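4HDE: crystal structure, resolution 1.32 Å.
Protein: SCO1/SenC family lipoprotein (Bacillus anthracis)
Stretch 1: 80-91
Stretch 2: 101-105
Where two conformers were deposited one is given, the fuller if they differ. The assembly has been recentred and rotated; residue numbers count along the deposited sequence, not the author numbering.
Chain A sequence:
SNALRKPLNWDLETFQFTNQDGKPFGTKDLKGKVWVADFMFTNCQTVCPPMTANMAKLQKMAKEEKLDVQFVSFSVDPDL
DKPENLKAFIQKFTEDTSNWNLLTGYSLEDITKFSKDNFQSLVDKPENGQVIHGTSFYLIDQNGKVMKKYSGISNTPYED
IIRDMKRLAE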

# COMPACT_ATOMS: atom_id res chain seq x y z
N LEU A 80 6.70 -13.42 -9.58
CA LEU A 80 7.84 -13.75 -8.73
C LEU A 80 7.52 -13.65 -7.24
O LEU A 80 8.04 -14.43 -6.44
CB LEU A 80 9.06 -12.87 -9.06
CG LEU A 80 9.82 -13.22 -10.34
CD1 LEU A 80 11.08 -12.38 -10.43
CD2 LEU A 80 10.17 -14.70 -10.38
N ASP A 81 6.68 -12.70 -6.87
CA ASP A 81 6.36 -12.47 -5.46
C ASP A 81 5.23 -13.38 -5.00
O ASP A 81 4.06 -13.10 -5.27
CB ASP A 81 5.97 -11.01 -5.20
CG ASP A 81 7.12 -10.04 -5.39
OD1 ASP A 81 8.27 -10.49 -5.57
OD2 ASP A 81 6.88 -8.82 -5.33
N LYS A 82 5.58 -14.47 -4.34
CA LYS A 82 4.59 -15.30 -3.68
C LYS A 82 4.56 -14.91 -2.20
O LYS A 82 5.37 -14.10 -1.76
CB LYS A 82 4.90 -16.78 -3.89
CG LYS A 82 5.32 -17.13 -5.32
CD LYS A 82 4.26 -16.72 -6.35
CE LYS A 82 4.72 -17.07 -7.76
NZ LYS A 82 3.69 -16.71 -8.76
N PRO A 83 3.62 -15.45 -1.42
CA PRO A 83 3.56 -15.04 -0.02
C PRO A 83 4.90 -15.16 0.72
O PRO A 83 5.25 -14.23 1.47
CB PRO A 83 2.51 -15.99 0.57
CG PRO A 83 1.55 -16.19 -0.58
CD PRO A 83 2.43 -16.25 -1.81
N GLU A 84 5.64 -16.25 0.54
CA GLU A 84 6.90 -16.39 1.27
C GLU A 84 7.90 -15.28 0.93
O GLU A 84 8.65 -14.83 1.78
CB GLU A 84 7.50 -17.78 1.06
CG GLU A 84 7.92 -18.06 -0.37
CD GLU A 84 8.32 -19.50 -0.59
OE1 GLU A 84 8.30 -20.30 0.37
OE2 GLU A 84 8.64 -19.85 -1.75
N ASN A 85 7.91 -14.85 -0.33
CA ASN A 85 8.76 -13.75 -0.75
C ASN A 85 8.39 -12.48 -0.02
O ASN A 85 9.27 -11.75 0.45
CB ASN A 85 8.66 -13.52 -2.26
CG ASN A 85 9.00 -14.76 -3.05
OD1 ASN A 85 8.14 -15.59 -3.33
ND2 ASN A 85 10.27 -14.88 -3.43
N LEU A 86 7.09 -12.21 0.09
CA LEU A 86 6.64 -10.99 0.75
C LEU A 86 6.91 -11.01 2.25
O LEU A 86 7.27 -9.99 2.85
CB LEU A 86 5.15 -10.76 0.50
CG LEU A 86 4.84 -10.47 -0.97
CD1 LEU A 86 3.33 -10.45 -1.17
CD2 LEU A 86 5.45 -9.16 -1.41
N LYS A 87 6.75 -12.18 2.86
CA LYS A 87 6.99 -12.32 4.29
C LYS A 87 8.47 -12.08 4.60
O LYS A 87 8.82 -11.37 5.56
CB LYS A 87 6.55 -13.71 4.76
CG LYS A 87 6.55 -13.89 6.28
CD LYS A 87 5.88 -15.19 6.67
CE LYS A 87 5.74 -15.32 8.17
NZ LYS A 87 4.81 -14.29 8.71
N ALA A 88 9.36 -12.66 3.80
CA ALA A 88 10.79 -12.47 4.00
C ALA A 88 11.20 -11.02 3.76
O ALA A 88 12.05 -10.48 4.46
CB ALA A 88 11.58 -13.41 3.11
N PHE A 89 10.57 -10.40 2.76
CA PHE A 89 10.84 -9.01 2.43
C PHE A 89 10.49 -8.08 3.59
O PHE A 89 11.32 -7.27 4.01
CB PHE A 89 10.08 -8.61 1.16
CG PHE A 89 10.26 -7.16 0.75
CD1 PHE A 89 11.35 -6.77 -0.00
CD2 PHE A 89 9.32 -6.21 1.12
CE1 PHE A 89 11.51 -5.45 -0.38
CE2 PHE A 89 9.48 -4.88 0.74
CZ PHE A 89 10.57 -4.51 -0.00
N ILE A 90 9.27 -8.19 4.11
CA ILE A 90 8.81 -7.22 5.10
C ILE A 90 9.56 -7.33 6.44
O ILE A 90 9.71 -6.34 7.16
CB ILE A 90 7.27 -7.29 5.31
CG1 ILE A 90 6.76 -6.08 6.10
CG2 ILE A 90 6.87 -8.57 6.02
CD1 ILE A 90 7.05 -4.74 5.43
N GLN A 91 10.07 -8.52 6.74
CA GLN A 91 10.74 -8.72 8.02
C GLN A 91 11.98 -7.83 8.20
O GLN A 91 12.38 -7.56 9.33
CB GLN A 91 11.07 -10.20 8.24
CG GLN A 91 9.83 -11.07 8.45
CD GLN A 91 10.16 -12.54 8.67
OE1 GLN A 91 11.25 -13.00 8.35
NE2 GLN A 91 9.20 -13.28 9.22
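Stretch 2 101-105: NLLTG

Stretch 1 enters as a loop, extended at Asp81 and Lys82, and becomes a helix at Pro83, with Lys82 in the N-cap position. The helical ladder is regular from its first turn, running from Leu86 N to Lys82 O (3.2 Å) through Ile90 N to Leu86 O (3.0 Å). Stretch 2 crosses this helix as part of a strand that begins earlier in the chain: Asn101, Leu102 and Leu103 hold extended backbone angles, with phi between -106° and -117° and psi between 130° and 150°. The N-to-C directions of helix and strand differ by 141°, so the strand runs roughly against the helix but well off strict antiparallel, and the two axes approach to 8.7 Å. Leu102 CA lies 6.4 Å from Leu86 CA, while two residues later Thr104 CA lies 6.4 Å from Lys82 CA, so stretch 2 moves forward as the helix is read backward.

Stretch 2 obeys the alternation rule. Leu102 and Thr104 direct their CA-to-CB bonds toward the helix, whereas those of Asn101 and Leu103 point away. The helix answers with Leu86, Phe89 and Ile90, a spacing of three and four residues that keeps one side of the helix facing the strand.

Leu102 is the hub, with the largest area covered of any residue here. Leu102 CB lies 4.0 Å from Leu86 CB, Leu102 CD1 reaches 3.7 Å from Ile90 CB, and Leu102 CD2 comes within 4.2 Å of Phe89 CD2, meeting that ring obliquely. With chi1 at m and chi2 at 86°, both methyls of Leu102 pack on Ile90, and CD2 also reaches Phe89. Leu86, an m, t rotamer, extends along the strand: Leu86 CD1 packs 3.7 Å from Leu102 O, 3.8 Å from Leu103 O and 3.8 Å from Thr104 CG2, so one methyl covers backbone as well as side chain.

Thr104 closes the contact with both of its branches. Thr104 OG1 donates a hydrogen bond to Asp81 O at 2.6 Å, tying stretch 2 to the backbone just ahead of the helix, while Thr104 CG2 rests 3.9 Å from Pro83 CD. The N-terminal end of the helix has its own fastening, since Lys82 N donates to Asn85 OD1 at 3.0 Å. Beyond Thr104, Gly105 turns the chain with phi at 103°, where a CB would jam against the preceding carbonyl oxygen. The design reading is compact: a leucine set among apolar helix side chains, and a threonine two residues on that supplies the polar anchor.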

# COMPACT_ATOMS: atom_id res chain seq x y z
N ASN A 101 -0.38 -5.71 5.64
CA ASN A 101 -0.53 -6.86 4.76
C ASN A 101 0.05 -6.56 3.40
O ASN A 101 -0.22 -5.51 2.82
CB ASN A 101 -2.01 -7.24 4.65
CG ASN A 101 -2.52 -7.88 5.90
OD1 ASN A 101 -2.42 -9.10 6.06
ND2 ASN A 101 -3.04 -7.08 6.82
N LEU A 102 0.89 -7.47 2.92
CA LEU A 102 1.48 -7.37 1.58
C LEU A 102 0.77 -8.41 0.74
O LEU A 102 0.63 -9.57 1.16
CB LEU A 102 2.99 -7.61 1.63
CG LEU A 102 3.78 -6.59 2.44
CD1 LEU A 102 3.84 -6.95 3.93
CD2 LEU A 102 5.17 -6.47 1.88
N LEU A 103 0.29 -8.01 -0.43
CA LEU A 103 -0.66 -8.80 -1.20
C LEU A 103 -0.12 -9.27 -2.54
O LEU A 103 0.70 -8.61 -3.19
CB LEU A 103 -1.96 -8.01 -1.40
CG LEU A 103 -2.63 -7.48 -0.13
CD1 LEU A 103 -3.94 -6.75 -0.45
CD2 LEU A 103 -2.87 -8.59 0.87
N THR A 104 -0.62 -10.43 -2.97
CA THR A 104 -0.21 -11.04 -4.22
C THR A 104 -1.25 -12.11 -4.57
O THR A 104 -2.35 -12.11 -4.02
CB THR A 104 1.21 -11.63 -4.11
OG1 THR A 104 1.66 -11.99 -5.42
CG2 THR A 104 1.25 -12.83 -3.19
N GLY A 105 -0.90 -13.01 -5.49
CA GLY A 105 -1.73 -14.16 -5.79
C GLY A 105 -2.53 -14.06 -7.07
O GLY A 105 -3.13 -15.02 -7.52